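Local coordinates for ribokinase RBSK (PDB 3GO6), which probably phosphorylates D-ribose at O-5, using magnesium-chelated ATP, to give D-ribose 5-phosphate, at residues N61-A66 against V73-A78; A65-G70 against N95-D100; Q87-L92 against D100-V105; V146-L151 against V253-W258. All coordinates share one frame; numbering follows the deposited sequence.

Overall arrangement
Interactions 1 and 4 are buried and almost wholly apolar across their segments: each sets a helix against a strand of the eight-stranded sheet of the PfkB fold, with alanines facing valine and larger side chains. Interaction 2 shares helix 58-68 with interaction 1 but lies at its C-terminal end, where burial is partial and an arginine-amide grip takes over. Interaction 3, at the surface, joins helix 83-94 to the short strand 103-104 through an arginine, two threonines and a water. Segment 95-100 links the first three, bonding through Gly-98 to strand 72-76 and following helix 83-94. Interaction 1 reaches interaction 4 through the Gln-62 to Gln-150 hydrogen bond.

Interaction 1: N61-A66 against V73-A78; sequences NQAVAA and VQFSGA. With RIB (alpha-D-ribofuranose), chain C.
In the alpha/beta core of this PfkB-family kinase, the ribose-binding helix 58-68 packs on strand 72-76 through Ala-63 and Ala-66, which meet Val-73 and Phe-75. The chain turns back between the two elements, so the short segments run almost exactly antiparallel, at 173°, with their axes 8.5 Å apart. Small methyl groups on the helix permit this spacing. Val-73 holds CG1 anti to its backbone nitrogen (chi1 -176°), and this puts its two branches on successive parts of the helix. Val-73 CG1 rests on Ala-63 CB at 3.7 Å, while Val-73 CG2 lies 3.8 Å from Ala-66 CB and also packs against the carbonyl oxygen of Ala-63. Phe-75 touches more lightly, its CB 4.4 Å from Ala-63 CB. Val-24 of the neighbouring strand 21-25 meets Ala-63, Val-73 and Phe-75, so the helix packs on two adjacent strands at the edge of the sheet, and the Phe-75 side chain also meets Val-97 and Leu-92. No hydrogen bond crosses between the segments. The polar work is done at the ligand end of the helix, where Gln-62 bonds Gln-150 and Asp-248, the probable proton acceptor. Asn-61 also bonds Asp-248 with ND2, and the same Asn-61 nitrogen donates to ribose O3 at 2.9 Å with an N-H...O angle of 140°, passing 3.6 Å from ribose C4.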
loop_
_atom_site.group_PDB
_atom_site.type_symbol
_atom_site.label_atom_id
_atom_site.label_comp_id
_atom_site.label_asym_id
_atom_site.label_seq_id
_atom_site.Cartn_x
_atom_site.Cartn_y
_atom_site.Cartn_z
ATOM N N ASN A 61 2.783 -4.244 -17.876
ATOM C CA ASN A 61 1.416 -4.693 -18.196
ATOM C C ASN A 61 1.141 -4.616 -19.694
ATOM O O ASN A 61 0.508 -5.516 -20.267
ATOM C CB ASN A 61 0.353 -3.830 -17.492
ATOM C CG ASN A 61 0.370 -3.961 -15.991
ATOM O OD1 ASN A 61 0.972 -4.879 -15.442
ATOM N ND2 ASN A 61 -0.322 -3.040 -15.312
ATOM N N GLN A 62 1.594 -3.528 -20.324
ATOM C CA GLN A 62 1.376 -3.354 -21.765
ATOM C C GLN A 62 2.195 -4.353 -22.586
ATOM O O GLN A 62 1.704 -4.886 -23.584
ATOM C CB GLN A 62 1.635 -1.908 -22.192
ATOM C CG GLN A 62 0.560 -0.991 -21.596
ATOM C CD GLN A 62 0.770 0.468 -21.840
ATOM O OE1 GLN A 62 1.565 0.863 -22.673
ATOM N NE2 GLN A 62 0.035 1.298 -21.090
ATOM N N ALA A 63 3.417 -4.638 -22.138
ATOM C CA ALA A 63 4.263 -5.642 -22.786
ATOM C C ALA A 63 3.626 -7.034 -22.688
ATOM O O ALA A 63 3.583 -7.778 -23.685
ATOM C CB ALA A 63 5.685 -5.624 -22.151
ATOM N N VAL A 64 3.126 -7.387 -21.507
ATOM C CA VAL A 64 2.466 -8.677 -21.277
ATOM C C VAL A 64 1.207 -8.843 -22.151
ATOM O O VAL A 64 0.995 -9.889 -22.780
ATOM C CB VAL A 64 2.141 -8.896 -19.787
ATOM C CG1 VAL A 64 1.200 -10.079 -19.606
ATOM C CG2 VAL A 64 3.454 -9.125 -18.967
ATOM N N ALA A 65 0.396 -7.795 -22.218
ATOM C CA ALA A 65 -0.800 -7.818 -23.072
ATOM C C ALA A 65 -0.457 -7.957 -24.560
ATOM O O ALA A 65 -1.098 -8.741 -25.289
ATOM C CB ALA A 65 -1.666 -6.572 -22.824
ATOM N N ALA A 66 0.535 -7.202 -25.027
ATOM C CA ALA A 66 0.993 -7.336 -26.414
ATOM C C ALA A 66 1.496 -8.759 -26.728
ATOM O O ALA A 66 1.215 -9.296 -27.804
ATOM C CB ALA A 66 2.070 -6.299 -26.731
ATOM N N VAL A 73 7.633 -9.415 -28.229
ATOM C CA VAL A 73 7.777 -8.220 -27.394
ATOM C C VAL A 73 9.131 -8.146 -26.705
ATOM O O VAL A 73 9.615 -9.146 -26.157
ATOM C CB VAL A 73 6.657 -8.145 -26.329
ATOM C CG1 VAL A 73 6.752 -6.833 -25.527
ATOM C CG2 VAL A 73 5.268 -8.280 -26.988
ATOM N N GLN A 74 9.722 -6.957 -26.746
ATOM C CA GLN A 74 10.873 -6.592 -25.917
ATOM C C GLN A 74 10.470 -5.474 -24.957
ATOM O O GLN A 74 9.763 -4.530 -25.350
ATOM C CB GLN A 74 12.007 -6.087 -26.798
ATOM C CG GLN A 74 12.642 -7.184 -27.660
ATOM C CD GLN A 74 13.487 -8.158 -26.835
ATOM O OE1 GLN A 74 13.876 -7.880 -25.691
ATOM N NE2 GLN A 74 13.770 -9.310 -27.418
ATOM N N PHE A 75 10.905 -5.579 -23.704
ATOM C CA PHE A 75 10.663 -4.528 -22.728
ATOM C C PHE A 75 12.004 -3.859 -22.385
ATOM O O PHE A 75 13.025 -4.546 -22.187
ATOM C CB PHE A 75 9.957 -5.113 -21.500
ATOM C CG PHE A 75 9.780 -4.147 -20.359
ATOM C CD1 PHE A 75 8.858 -3.098 -20.443
ATOM C CD2 PHE A 75 10.531 -4.297 -19.184
ATOM C CE1 PHE A 75 8.688 -2.205 -19.375
ATOM C CE2 PHE A 75 10.377 -3.407 -18.102
ATOM C CZ PHE A 75 9.452 -2.355 -18.199
ATOM N N SER A 76 11.997 -2.533 -22.370
ATOM C CA SER A 76 13.114 -1.727 -21.899
ATOM C C SER A 76 12.622 -0.903 -20.712
ATOM O O SER A 76 11.704 -0.094 -20.841
ATOM C CB SER A 76 13.616 -0.819 -23.027
ATOM O OG SER A 76 14.707 -0.022 -22.568
ATOM N N GLY A 77 13.206 -1.139 -19.544
ATOM C CA GLY A 77 12.770 -0.497 -18.307
ATOM C C GLY A 77 13.852 -0.676 -17.245
ATOM O O GLY A 77 14.826 -1.427 -17.451
ATOM N N ALA A 78 13.694 0.032 -16.128
ATOM C CA ALA A 78 14.683 0.013 -15.049
ATOM C C ALA A 78 14.117 -0.714 -13.858
ATOM O O ALA A 78 13.054 -0.346 -13.358
ATOM C CB ALA A 78 15.064 1.426 -14.667
HETATM O O5 RIB C . -2.486 0.774 -15.270
HETATM C C5 RIB C . -2.284 0.106 -14.004
HETATM C C4 RIB C . -0.789 0.169 -13.641
HETATM O O4 RIB C . -0.465 1.534 -13.308
HETATM C C3 RIB C . -0.434 -0.626 -12.396
HETATM O O3 RIB C . 0.111 -1.942 -12.665
HETATM C C2 RIB C . 0.527 0.274 -11.642
HETATM O O2 RIB C . 1.810 -0.340 -11.470
HETATM C C1 RIB C . 0.624 1.589 -12.402
HETATM O O1 RIB C . 1.833 1.681 -13.167
#

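Interaction 2: A65-G70 against N95-D100; sequences AAARAG and NAVGLD
Ala-67, near the end of helix 58-68, faces the turn that begins at Asn-95, and its CA comes within 6.7 Å of that of Ala-96. Both backbones are leaving helices here through Schellman motifs, with Gly-70 (phi 108°) in one and Ala-96 in the other at positive phi. Ala-67 CB sits 3.4 Å from the carbonyl oxygen of Asn-95. The contact of Ala-67 CB with Val-97 CG2 is looser, at 4.2 Å. Next to this small apolar patch Arg-68, extended from CG to NE, presents the side of its guanidinium to the Asn-95 amide. Arg-68 NE and NH2 both donate to Asn-95 OD1, at 3.1 and 3.0 Å. The oxygen lies in the guanidinium plane, yet the two planes are 40° apart, and both donors reach OD1 from one face of the amide, NE well above the carbonyl plane. Asn-95 ND2 bonds back to His-91 O in helix 83-94. Arg-68 NH2 also forms a salt bridge with Asp-290, and NH1 bonds Ala-292 O. With its oxygen turned to Arg-68 and its nitrogen to His-91 O, the Asn-95 amide has its orientation set, and it joins the C-terminal ends of helices 58-68 and 83-94.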
loop_
_atom_site.group_PDB
_atom_site.type_symbol
_atom_site.label_atom_id
_atom_site.label_comp_id
_atom_site.label_asym_id
_atom_site.label_seq_id
_atom_site.Cartn_x
_atom_site.Cartn_y
_atom_site.Cartn_z
ATOM N N ALA A 65 0.396 -7.795 -22.218
ATOM C CA ALA A 65 -0.800 -7.818 -23.072
ATOM C C ALA A 65 -0.457 -7.957 -24.560
ATOM O O ALA A 65 -1.098 -8.741 -25.289
ATOM C CB ALA A 65 -1.666 -6.572 -22.824
ATOM N N ALA A 66 0.535 -7.202 -25.027
ATOM C CA ALA A 66 0.993 -7.336 -26.414
ATOM C C ALA A 66 1.496 -8.759 -26.728
ATOM O O ALA A 66 1.215 -9.296 -27.804
ATOM C CB ALA A 66 2.070 -6.299 -26.731
ATOM N N ALA A 67 2.239 -9.358 -25.793
ATOM C CA ALA A 67 2.740 -10.739 -25.954
ATOM C C ALA A 67 1.607 -11.773 -25.979
ATOM O O ALA A 67 1.579 -12.649 -26.862
ATOM C CB ALA A 67 3.762 -11.078 -24.871
ATOM N N ARG A 68 0.665 -11.663 -25.048
ATOM C CA ARG A 68 -0.510 -12.550 -25.067
ATOM C C ARG A 68 -1.371 -12.377 -26.327
ATOM O O ARG A 68 -1.998 -13.338 -26.781
ATOM C CB ARG A 68 -1.347 -12.395 -23.800
ATOM C CG ARG A 68 -0.606 -12.873 -22.550
ATOM C CD ARG A 68 -1.493 -12.800 -21.332
ATOM N NE ARG A 68 -0.772 -13.107 -20.095
ATOM C CZ ARG A 68 -1.330 -13.076 -18.887
ATOM N NH1 ARG A 68 -2.615 -12.776 -18.747
ATOM N NH2 ARG A 68 -0.602 -13.357 -17.812
ATOM N N ALA A 69 -1.397 -11.163 -26.880
ATOM C CA ALA A 69 -2.096 -10.879 -28.134
ATOM C C ALA A 69 -1.350 -11.325 -29.402
ATOM O O ALA A 69 -1.865 -11.135 -30.502
ATOM C CB ALA A 69 -2.463 -9.383 -28.235
ATOM N N GLY A 70 -0.143 -11.878 -29.261
ATOM C CA GLY A 70 0.579 -12.475 -30.393
ATOM C C GLY A 70 1.795 -11.719 -30.912
ATOM O O GLY A 70 2.440 -12.147 -31.885
ATOM N N ASN A 95 5.900 -14.534 -19.188
ATOM C CA ASN A 95 4.965 -14.097 -20.236
ATOM C C ASN A 95 5.595 -13.859 -21.606
ATOM O O ASN A 95 4.995 -13.210 -22.477
ATOM C CB ASN A 95 4.203 -12.851 -19.753
ATOM C CG ASN A 95 3.158 -13.197 -18.724
ATOM O OD1 ASN A 95 2.105 -13.742 -19.058
ATOM N ND2 ASN A 95 3.444 -12.913 -17.459
ATOM N N ALA A 96 6.804 -14.397 -21.790
ATOM C CA ALA A 96 7.566 -14.330 -23.057
ATOM C C ALA A 96 7.980 -12.920 -23.481
ATOM O O ALA A 96 8.162 -12.643 -24.678
ATOM C CB ALA A 96 6.821 -15.075 -24.212
ATOM N N VAL A 97 8.170 -12.031 -22.507
ATOM C CA VAL A 97 8.626 -10.678 -22.801
ATOM C C VAL A 97 10.138 -10.669 -22.631
ATOM O O VAL A 97 10.649 -11.031 -21.558
ATOM C CB VAL A 97 7.977 -9.630 -21.840
ATOM C CG1 VAL A 97 8.571 -8.259 -22.061
ATOM C CG2 VAL A 97 6.423 -9.595 -21.998
ATOM N N GLY A 98 10.847 -10.252 -23.673
ATOM C CA GLY A 98 12.308 -10.156 -23.629
ATOM C C GLY A 98 12.795 -9.033 -22.738
ATOM O O GLY A 98 12.179 -7.958 -22.703
ATOM N N LEU A 99 13.912 -9.283 -22.032
ATOM C CA LEU A 99 14.467 -8.345 -21.053
ATOM C C LEU A 99 15.929 -7.922 -21.293
ATOM O O LEU A 99 16.547 -7.252 -20.439
ATOM C CB LEU A 99 14.342 -8.946 -19.646
ATOM C CG LEU A 99 12.939 -9.282 -19.138
ATOM C CD1 LEU A 99 12.986 -9.939 -17.757
ATOM C CD2 LEU A 99 12.112 -7.998 -19.100
ATOM N N ASP A 100 16.482 -8.253 -22.454
ATOM C CA ASP A 100 17.898 -7.957 -22.680
ATOM C C ASP A 100 18.220 -6.471 -22.745
ATOM O O ASP A 100 19.364 -6.097 -22.556
ATOM C CB ASP A 100 18.443 -8.699 -23.897
ATOM C CG ASP A 100 18.262 -10.214 -23.782
ATOM O OD1 ASP A 100 18.325 -10.772 -22.650
ATOM O OD2 ASP A 100 18.019 -10.848 -24.827
#

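Interaction 3: Q87-L92 against D100-V105; sequences QLRAHL and DRTVTV
NH2 of Arg-89 is shared between Thr-104 and a water that leads on to Thr-102. Arg-89 NH2 lies 2.7 Å from Thr-104 OG1, a short bond but bent to 121° at the hydrogen and therefore weak. From Arg-89 NH2 to the water oxygen is 2.9 Å, with the water accepting. That water in turn donates to Thr-102 OG1, also at 2.9 Å, so one arginine nitrogen reaches two threonines of segment 100-105, one by the weak direct bond and one through solvent. Both the Thr-104 hydroxyl and the water lie at the edge of the guanidinium. The arginine chain is extended from CG to NE, and the turn at its end (chi4 -74°) swings the flat group out of line with the chain as it meets the strand. The Arg-89 and Thr-104 side chains cross at about a right angle. These elements belong to a beta-alpha-beta unit in which helix 83-94 connects strand 78-79 to its parallel neighbour 103-104; Phe-79 of the first strand touches both Arg-89 and Thr-102. The Thr-102 hydroxyl stands between its own backbone nitrogen and carbonyl carbon (chi1 62°), where it also bonds Leu-99 O, three residues back in the loop before the strand. Val-103 contributes mainly backbone: its carbonyl oxygen is 4.1 Å from Arg-89 NH2, and its hydrogen bonds run to Gly-77 and Phe-79.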
loop_
_atom_site.group_PDB
_atom_site.type_symbol
_atom_site.label_atom_id
_atom_site.label_comp_id
_atom_site.label_asym_id
_atom_site.label_seq_id
_atom_site.Cartn_x
_atom_site.Cartn_y
_atom_site.Cartn_z
ATOM N N GLN A 87 11.196 -10.910 -8.667
ATOM C CA GLN A 87 9.810 -11.272 -8.916
ATOM C C GLN A 87 9.240 -10.543 -10.150
ATOM O O GLN A 87 8.497 -11.132 -10.947
ATOM C CB GLN A 87 9.009 -10.976 -7.637
ATOM C CG GLN A 87 7.569 -11.458 -7.646
ATOM C CD GLN A 87 6.849 -11.241 -6.313
ATOM O OE1 GLN A 87 7.479 -10.950 -5.287
ATOM N NE2 GLN A 87 5.518 -11.390 -6.329
ATOM N N LEU A 88 9.604 -9.271 -10.313
ATOM C CA LEU A 88 9.168 -8.475 -11.466
ATOM C C LEU A 88 9.742 -9.018 -12.779
ATOM O O LEU A 88 9.020 -9.150 -13.781
ATOM C CB LEU A 88 9.564 -6.991 -11.292
ATOM C CG LEU A 88 8.929 -6.283 -10.094
ATOM C CD1 LEU A 88 9.502 -4.860 -9.999
ATOM C CD2 LEU A 88 7.404 -6.276 -10.287
ATOM N N ARG A 89 11.033 -9.330 -12.776
ATOM C CA ARG A 89 11.688 -9.928 -13.943
ATOM C C ARG A 89 11.085 -11.289 -14.306
ATOM O O ARG A 89 10.872 -11.590 -15.472
ATOM C CB ARG A 89 13.190 -10.130 -13.668
ATOM C CG ARG A 89 14.037 -8.882 -13.685
ATOM C CD ARG A 89 15.407 -9.161 -12.977
ATOM N NE ARG A 89 16.257 -7.956 -12.933
ATOM C CZ ARG A 89 16.881 -7.496 -14.002
ATOM N NH1 ARG A 89 16.734 -8.146 -15.149
ATOM N NH2 ARG A 89 17.638 -6.402 -13.937
ATOM N N ALA A 90 10.855 -12.122 -13.305
ATOM C CA ALA A 90 10.326 -13.464 -13.543
ATOM C C ALA A 90 8.907 -13.378 -14.134
ATOM O O ALA A 90 8.540 -14.178 -14.994
ATOM C CB ALA A 90 10.325 -14.256 -12.253
ATOM N N HIS A 91 8.116 -12.407 -13.675
ATOM C CA HIS A 91 6.756 -12.181 -14.228
ATOM C C HIS A 91 6.822 -11.924 -15.738
ATOM O O HIS A 91 6.039 -12.512 -16.516
ATOM C CB HIS A 91 6.040 -11.016 -13.485
ATOM C CG HIS A 91 4.763 -10.553 -14.136
ATOM N ND1 HIS A 91 3.640 -11.348 -14.239
ATOM C CD2 HIS A 91 4.427 -9.361 -14.687
ATOM C CE1 HIS A 91 2.671 -10.670 -14.837
ATOM N NE2 HIS A 91 3.120 -9.457 -15.108
ATOM N N LEU A 92 7.753 -11.070 -16.154
ATOM C CA LEU A 92 7.950 -10.757 -17.572
ATOM C C LEU A 92 8.460 -11.962 -18.377
ATOM O O LEU A 92 7.900 -12.292 -19.434
ATOM C CB LEU A 92 8.852 -9.534 -17.737
ATOM C CG LEU A 92 8.131 -8.223 -17.350
ATOM C CD1 LEU A 92 9.110 -7.093 -17.085
ATOM C CD2 LEU A 92 7.120 -7.818 -18.430
ATOM N N ASP A 100 16.482 -8.253 -22.454
ATOM C CA ASP A 100 17.898 -7.957 -22.680
ATOM C C ASP A 100 18.220 -6.471 -22.745
ATOM O O ASP A 100 19.364 -6.097 -22.556
ATOM C CB ASP A 100 18.443 -8.699 -23.897
ATOM C CG ASP A 100 18.262 -10.214 -23.782
ATOM O OD1 ASP A 100 18.325 -10.772 -22.650
ATOM O OD2 ASP A 100 18.019 -10.848 -24.827
ATOM N N ARG A 101 17.216 -5.625 -22.979
ATOM C CA ARG A 101 17.432 -4.175 -23.033
ATOM C C ARG A 101 17.016 -3.463 -21.729
ATOM O O ARG A 101 16.834 -2.239 -21.706
ATOM C CB ARG A 101 16.686 -3.557 -24.223
ATOM C CG ARG A 101 16.847 -4.306 -25.545
ATOM C CD ARG A 101 15.658 -4.051 -26.469
ATOM N NE ARG A 101 15.758 -4.856 -27.693
ATOM C CZ ARG A 101 15.115 -4.612 -28.836
ATOM N NH1 ARG A 101 14.299 -3.568 -28.955
ATOM N NH2 ARG A 101 15.299 -5.428 -29.879
ATOM N N THR A 102 16.867 -4.218 -20.651
ATOM C CA THR A 102 16.513 -3.622 -19.361
ATOM C C THR A 102 17.786 -3.258 -18.598
ATOM O O THR A 102 18.899 -3.685 -18.972
ATOM C CB THR A 102 15.629 -4.552 -18.525
ATOM O OG1 THR A 102 16.332 -5.762 -18.233
ATOM C CG2 THR A 102 14.336 -4.900 -19.283
ATOM N N VAL A 103 17.632 -2.455 -17.549
ATOM C CA VAL A 103 18.754 -2.101 -16.699
ATOM C C VAL A 103 18.396 -2.316 -15.222
ATOM O O VAL A 103 17.214 -2.400 -14.859
ATOM C CB VAL A 103 19.226 -0.635 -16.919
ATOM C CG1 VAL A 103 19.789 -0.430 -18.319
ATOM C CG2 VAL A 103 18.086 0.348 -16.671
ATOM N N THR A 104 19.433 -2.434 -14.390
ATOM C CA THR A 104 19.273 -2.387 -12.947
ATOM C C THR A 104 19.800 -1.035 -12.484
ATOM O O THR A 104 20.881 -0.610 -12.888
ATOM C CB THR A 104 19.994 -3.557 -12.276
ATOM O OG1 THR A 104 19.356 -4.761 -12.692
ATOM C CG2 THR A 104 19.886 -3.483 -10.737
ATOM N N VAL A 105 19.006 -0.347 -11.662
ATOM C CA VAL A 105 19.356 0.967 -11.127
ATOM C C VAL A 105 19.437 0.838 -9.595
ATOM O O VAL A 105 18.719 0.022 -9.018
ATOM C CB VAL A 105 18.308 2.020 -11.621
ATOM C CG1 VAL A 105 18.241 3.232 -10.740
ATOM C CG2 VAL A 105 18.652 2.431 -13.069
HETATM O O HOH W 1 18.690 -6.020 -16.633
#

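Interaction 4: V146-L151 against V253-W258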
loop_
_atom_site.group_PDB
_atom_site.type_symbol
_atom_site.label_atom_id
_atom_site.label_comp_id
_atom_site.label_asym_id
_atom_site.label_seq_id
_atom_site.Cartn_x
_atom_site.Cartn_y
_atom_site.Cartn_z
ATOM N N VAL A 146 6.526 -1.476 -33.818
ATOM C CA VAL A 146 5.816 -0.483 -32.993
ATOM C C VAL A 146 6.587 -0.233 -31.692
ATOM O O VAL A 146 6.912 -1.182 -30.971
ATOM C CB VAL A 146 4.380 -0.958 -32.639
ATOM C CG1 VAL A 146 3.641 0.085 -31.767
ATOM C CG2 VAL A 146 3.560 -1.264 -33.903
ATOM N N LEU A 147 6.897 1.031 -31.418
ATOM C CA LEU A 147 7.336 1.443 -30.084
ATOM C C LEU A 147 6.107 1.844 -29.260
ATOM O O LEU A 147 5.303 2.655 -29.699
ATOM C CB LEU A 147 8.322 2.620 -30.137
ATOM C CG LEU A 147 8.448 3.406 -28.812
ATOM C CD1 LEU A 147 9.317 2.704 -27.787
ATOM C CD2 LEU A 147 8.911 4.817 -29.026
ATOM N N LEU A 148 5.943 1.253 -28.079
ATOM C CA LEU A 148 4.894 1.692 -27.176
ATOM C C LEU A 148 5.529 2.209 -25.880
ATOM O O LEU A 148 6.349 1.516 -25.246
ATOM C CB LEU A 148 3.896 0.542 -26.931
ATOM C CG LEU A 148 2.813 0.746 -25.872
ATOM C CD1 LEU A 148 1.899 1.923 -26.223
ATOM C CD2 LEU A 148 2.010 -0.536 -25.663
ATOM N N THR A 149 5.163 3.424 -25.489
ATOM C CA THR A 149 5.747 4.040 -24.306
ATOM C C THR A 149 4.674 4.758 -23.474
ATOM O O THR A 149 3.573 5.002 -23.971
ATOM C CB THR A 149 6.938 4.975 -24.703
ATOM O OG1 THR A 149 7.733 5.264 -23.553
ATOM C CG2 THR A 149 6.450 6.268 -25.325
ATOM N N GLN A 150 4.972 5.019 -22.201
ATOM C CA GLN A 150 4.066 5.745 -21.290
ATOM C C GLN A 150 4.924 6.680 -20.460
ATOM O O GLN A 150 6.130 6.774 -20.689
ATOM C CB GLN A 150 3.240 4.824 -20.351
ATOM C CG GLN A 150 2.939 3.419 -20.912
ATOM C CD GLN A 150 4.190 2.517 -20.920
ATOM O OE1 GLN A 150 5.077 2.676 -20.080
ATOM N NE2 GLN A 150 4.256 1.584 -21.867
ATOM N N LEU A 151 4.303 7.372 -19.506
ATOM C CA LEU A 151 4.937 8.534 -18.909
ATOM C C LEU A 151 5.285 8.416 -17.423
ATOM O O LEU A 151 5.486 9.444 -16.756
ATOM C CB LEU A 151 4.093 9.798 -19.199
ATOM C CG LEU A 151 3.591 10.023 -20.644
ATOM C CD1 LEU A 151 2.750 11.293 -20.748
ATOM C CD2 LEU A 151 4.744 10.075 -21.641
ATOM N N VAL A 253 -2.614 -4.462 -26.633
ATOM C CA VAL A 253 -3.302 -5.091 -27.780
ATOM C C VAL A 253 -3.339 -4.174 -29.012
ATOM O O VAL A 253 -3.180 -4.650 -30.151
ATOM C CB VAL A 253 -4.723 -5.575 -27.403
ATOM C CG1 VAL A 253 -5.492 -6.081 -28.652
ATOM C CG2 VAL A 253 -4.611 -6.665 -26.362
ATOM N N LEU A 254 -3.537 -2.876 -28.793
ATOM C CA LEU A 254 -3.481 -1.924 -29.893
ATOM C C LEU A 254 -2.101 -1.987 -30.561
ATOM O O LEU A 254 -2.001 -2.063 -31.806
ATOM C CB LEU A 254 -3.820 -0.499 -29.433
ATOM C CG LEU A 254 -4.164 0.462 -30.577
ATOM C CD1 LEU A 254 -5.570 0.151 -31.109
ATOM C CD2 LEU A 254 -4.092 1.923 -30.142
ATOM N N ALA A 255 -1.042 -1.968 -29.746
ATOM C CA ALA A 255 0.333 -2.052 -30.270
ATOM C C ALA A 255 0.572 -3.345 -31.051
ATOM O O ALA A 255 1.258 -3.335 -32.084
ATOM C CB ALA A 255 1.363 -1.918 -29.141
ATOM N N ALA A 256 -0.001 -4.443 -30.555
ATOM C CA ALA A 256 0.179 -5.764 -31.162
ATOM C C ALA A 256 -0.558 -5.925 -32.498
ATOM O O ALA A 256 -0.282 -6.883 -33.244
ATOM C CB ALA A 256 -0.284 -6.837 -30.196
ATOM N N ASN A 257 -1.483 -5.002 -32.788
ATOM C CA ASN A 257 -2.338 -5.054 -33.997
ATOM C C ASN A 257 -2.252 -3.870 -34.951
ATOM O O ASN A 257 -2.856 -3.900 -36.033
ATOM C CB ASN A 257 -3.800 -5.266 -33.578
ATOM C CG ASN A 257 -4.043 -6.651 -33.033
ATOM O OD1 ASN A 257 -4.245 -7.589 -33.796
ATOM N ND2 ASN A 257 -3.989 -6.800 -31.714
ATOM N N TRP A 258 -1.525 -2.825 -34.565
ATOM C CA TRP A 258 -1.395 -1.636 -35.381
ATOM C C TRP A 258 -0.502 -1.881 -36.615
ATOM O O TRP A 258 0.589 -2.440 -36.479
ATOM C CB TRP A 258 -0.804 -0.496 -34.565
ATOM C CG TRP A 258 -1.149 0.867 -35.105
ATOM C CD1 TRP A 258 -0.366 1.665 -35.893
ATOM C CD2 TRP A 258 -2.365 1.599 -34.871
ATOM N NE1 TRP A 258 -1.024 2.849 -36.171
ATOM C CE2 TRP A 258 -2.254 2.827 -35.561
ATOM C CE3 TRP A 258 -3.543 1.323 -34.161
ATOM C CZ2 TRP A 258 -3.257 3.794 -35.530
ATOM C CZ3 TRP A 258 -4.543 2.279 -34.137
ATOM C CH2 TRP A 258 -4.403 3.495 -34.831
#
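Trp-258 meets Val-146 with its CB and carbonyl oxygen, while the indole leads away from strand 146-149 and pairs edge-to-face with the ring of His-212. A chi1 of -156° turns the indole away from the strand; Trp-258 CB itself lies 4.5 Å from Val-146 CG2. The other flat group, the amide of Asn-257, takes no part across the segments but bonds back within the last turn: Asn-257 ND2 donates almost straight (169°) to Val-253 O at 2.8 Å, with the acceptor close to the amide plane, and OD1 accepts from Arg-270 of helix 265-282. Ala-255 carries the centre of the contact. Ala-255 CB lies 4.0 Å from Val-146 CG1 and 3.8 Å from Leu-148 CD2; these two residues are two apart on the strand and point to the same side of the sheet, with Leu-147 between them pointing away. They belong to a strand inside the eight-stranded sheet of the ribokinase fold, hydrogen-bonded to strands 21-25 and 171-175; helix 246-257 covers one side of that sheet. At its N-terminal end the same helix carries Asp-248, the probable proton acceptor, whose side chain is about 8 Å from that of Leu-148. The other branch of the valine, Val-146 CG2, is 3.6 Å from Ala-255 O and 4.1 Å from Trp-258 O, a methyl set against two backbone carbonyls, one in the last turn of the helix and one just beyond it.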